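Local atomic coordinates of fatty-acid-binding protein 1 (Arabidopsis thaliana, PDB entry 4DOO), a protein that is a plastid protein that binds fatty acids, preferably saturated ones, within a chalcone-isomerase-like fold and may take part in alpha-linolenic acid metabolism. Residues P186-K189 / N190-E193. Numbering follows the deposited sequence.
Sequences PFDK and NARE. With DAO (lauric acid), chain C.
An aspartate N-cap starts the helix 189-202 of this chalcone-isomerase-like fold: D188 reaches forward over the first turn with its carboxylate, and OD2 accepts the A191 N-H at 3.0 Å. With CG anti to the backbone N (chi1 -172°), the carboxylate reaches past K189, and A191 N meets OD2 from above the carboxylate plane rather than within it. A water adds a second link, donating to D188 OD2 and accepting from N190 N at 2.7 Å. The regular helical pattern begins at the same residue, R192 N bonding to D188 O at 3.1 Å and E193 N to K189 O at 2.9 Å. The other carboxylate oxygen, D188 OD1, is taken by the backbone N of L29, which ties the cap to strand 22-33.

R192 folds back over the preceding loop. Its guanidinium carries P186 CG over one face, and NH1 comes within 3.6 Å of P186 CD while bonding to the carbonyl of G183. Side-on, NE and NH2 both hold E193 OE2, each at 3.1 Å and close to the guanidinium plane; E193 OE1 goes on to a salt bridge with R71. K189 runs beside R192, and a water accepts from K189 NZ and R192 NH2, bridging two like charges. One residue before the cap, the F187 ring leads away from the helix and lines the lauric acid pocket, CZ lying 3.5 Å from the ligand's O2.

The carboxylate at the helix start probably interacts favourably with the helix dipole, and the two bonds to E193 OE2, together with that from NH1 to G183 O, should limit rotation of the arginine head that lies against the proline.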
ATOM      1  N   PRO A 186       9.358  -5.047   2.402  1.00 22.66           N
ATOM      2  CA  PRO A 186       8.582  -3.810   2.523  1.00 22.23           C
ATOM      3  C   PRO A 186       9.370  -2.553   2.872  1.00 19.71           C
ATOM      4  O   PRO A 186      10.498  -2.616   3.351  1.00 16.91           O
ATOM      5  CB  PRO A 186       7.578  -4.161   3.609  1.00 21.86           C
ATOM      6  CG  PRO A 186       8.424  -4.951   4.548  1.00 23.20           C
ATOM      7  CD  PRO A 186       9.185  -5.877   3.609  1.00 24.68           C
ATOM      8  N   PHE A 187       8.752  -1.402   2.633  1.00 19.59           N
ATOM      9  CA  PHE A 187       9.381  -0.126   2.941  1.00 20.51           C
ATOM     10  C   PHE A 187       9.556   0.011   4.449  1.00 20.54           C
ATOM     11  O   PHE A 187      10.515   0.617   4.925  1.00 18.77           O
ATOM     12  CB  PHE A 187       8.503   1.029   2.452  1.00 20.67           C
ATOM     13  CG  PHE A 187       8.524   1.229   0.969  1.00 19.56           C
ATOM     14  CD1 PHE A 187       7.343   1.474   0.275  1.00 26.01           C
ATOM     15  CD2 PHE A 187       9.722   1.206   0.266  1.00 22.43           C
ATOM     16  CE1 PHE A 187       7.352   1.694  -1.100  1.00 23.54           C
ATOM     17  CE2 PHE A 187       9.744   1.427  -1.109  1.00 25.04           C
ATOM     18  CZ  PHE A 187       8.554   1.671  -1.793  1.00 23.16           C
ATOM     19  N   ASP A 188       8.620  -0.567   5.196  1.00 16.18           N
ATOM     20  CA  ASP A 188       8.633  -0.473   6.647  1.00 17.85           C
ATOM     21  C   ASP A 188       8.200  -1.809   7.252  1.00 19.18           C
ATOM     22  O   ASP A 188       7.013  -2.138   7.280  1.00 15.31           O
ATOM     23  CB  ASP A 188       7.678   0.656   7.062  1.00 19.03           C
ATOM     24  CG  ASP A 188       7.754   0.992   8.533  1.00 22.58           C
ATOM     25  OD1 ASP A 188       7.654   2.194   8.860  1.00 19.48           O
ATOM     26  OD2 ASP A 188       7.897   0.068   9.363  1.00 25.73           O
ATOM     27  N   LYS A 189       9.168  -2.576   7.741  1.00 19.00           N
ATOM     28  CA  LYS A 189       8.857  -3.876   8.319  1.00 21.94           C
ATOM     29  C   LYS A 189       7.899  -3.799   9.501  1.00 20.56           C
ATOM     30  O   LYS A 189       7.004  -4.633   9.627  1.00 20.06           O
ATOM     31  CB  LYS A 189      10.145  -4.599   8.718  1.00 23.70           C
ATOM     32  CG  LYS A 189      11.044  -4.885   7.530  1.00 29.14           C
ATOM     33  CD  LYS A 189      11.671  -6.270   7.613  1.00 35.80           C
ATOM     34  CE  LYS A 189      12.483  -6.568   6.363  1.00 39.96           C
ATOM     35  NZ  LYS A 189      12.996  -7.965   6.341  1.00 43.41           N
ATOM     36  N   ASN A 190       8.070  -2.797  10.359  1.00 20.24           N
ATOM     37  CA  ASN A 190       7.191  -2.651  11.511  1.00 22.34           C
ATOM     38  C   ASN A 190       5.739  -2.493  11.054  1.00 20.41           C
ATOM     39  O   ASN A 190       4.823  -3.060  11.653  1.00 18.28           O
ATOM     40  CB  ASN A 190       7.610  -1.439  12.354  1.00 26.91           C
ATOM     41  CG  ASN A 190       6.723  -1.239  13.574  1.00 30.22           C
ATOM     42  OD1 ASN A 190       6.678  -2.083  14.472  1.00 33.43           O
ATOM     43  ND2 ASN A 190       6.011  -0.120  13.612  1.00 32.08           N
ATOM     44  N   ALA A 191       5.536  -1.729   9.982  1.00 17.94           N
ATOM     45  CA  ALA A 191       4.198  -1.507   9.454  1.00 17.88           C
ATOM     46  C   ALA A 191       3.613  -2.804   8.913  1.00 15.60           C
ATOM     47  O   ALA A 191       2.421  -3.057   9.055  1.00 14.82           O
ATOM     48  CB  ALA A 191       4.227  -0.447   8.349  1.00 17.70           C
ATOM     49  N   ARG A 192       4.450  -3.622   8.286  1.00 16.71           N
ATOM     50  CA  ARG A 192       3.977  -4.886   7.735  1.00 16.10           C
ATOM     51  C   ARG A 192       3.566  -5.836   8.851  1.00 15.79           C
ATOM     52  O   ARG A 192       2.543  -6.513   8.753  1.00 14.66           O
ATOM     53  CB  ARG A 192       5.057  -5.559   6.886  1.00 13.64           C
ATOM     54  CG  ARG A 192       4.588  -6.881   6.285  1.00 15.09           C
ATOM     55  CD  ARG A 192       5.740  -7.684   5.720  1.00 16.94           C
ATOM     56  NE  ARG A 192       6.657  -8.138   6.762  1.00 20.01           N
ATOM     57  CZ  ARG A 192       7.831  -8.704   6.512  1.00 22.75           C
ATOM     58  NH1 ARG A 192       8.224  -8.877   5.256  1.00 16.00           N
ATOM     59  NH2 ARG A 192       8.610  -9.098   7.513  1.00 22.62           N
ATOM     60  N   GLU A 193       4.369  -5.890   9.909  1.00 15.21           N
ATOM     61  CA  GLU A 193       4.071  -6.772  11.027  1.00 16.13           C
ATOM     62  C   GLU A 193       2.754  -6.384  11.689  1.00 17.44           C
ATOM     63  O   GLU A 193       1.947  -7.251  12.031  1.00 15.50           O
ATOM     64  CB  GLU A 193       5.220  -6.748  12.037  1.00 17.79           C
ATOM     65  CG  GLU A 193       6.525  -7.289  11.455  1.00 22.04           C
ATOM     66  CD  GLU A 193       6.388  -8.722  10.953  1.00 26.67           C
ATOM     67  OE1 GLU A 193       6.223  -9.636  11.794  1.00 23.85           O
ATOM     68  OE2 GLU A 193       6.432  -8.937   9.722  1.00 22.80           O
TER
HETATM   69  O1  DAO C 301       8.579   4.310  -4.596  1.00 22.31           O
HETATM   70  O2  DAO C 301       7.478   4.846  -2.762  1.00 17.68           O
HETATM   71  C1  DAO C 301       7.527   4.351  -3.913  1.00 24.46           C
HETATM   72  C2  DAO C 301       6.255   3.792  -4.511  1.00 24.33           C
HETATM   73  C3  DAO C 301       5.284   4.922  -4.806  1.00 25.00           C
HETATM   74  C4  DAO C 301       4.064   4.414  -5.588  1.00 23.86           C
HETATM   75  C5  DAO C 301       2.955   5.467  -5.622  1.00 25.69           C
HETATM   76  C6  DAO C 301       3.211   6.513  -6.704  1.00 26.06           C
HETATM   77  C7  DAO C 301       2.542   7.835  -6.367  1.00 28.69           C
HETATM   78  C8  DAO C 301       3.171   8.959  -7.175  1.00 31.63           C
HETATM   79  C9  DAO C 301       2.636  10.314  -6.744  1.00 34.69           C
HETATM   80  C10 DAO C 301       3.218  11.417  -7.622  1.00 39.34           C
HETATM   81  C11 DAO C 301       2.251  12.592  -7.724  1.00 40.17           C
HETATM   82  C12 DAO C 301       2.911  13.769  -8.408  1.00 40.29           C
HETATM   83  O   HOH W   1      10.191  -1.148  10.666  1.00 36.33           O
HETATM   84  O   HOH W   2      11.390 -10.215   6.371  1.00 42.64           O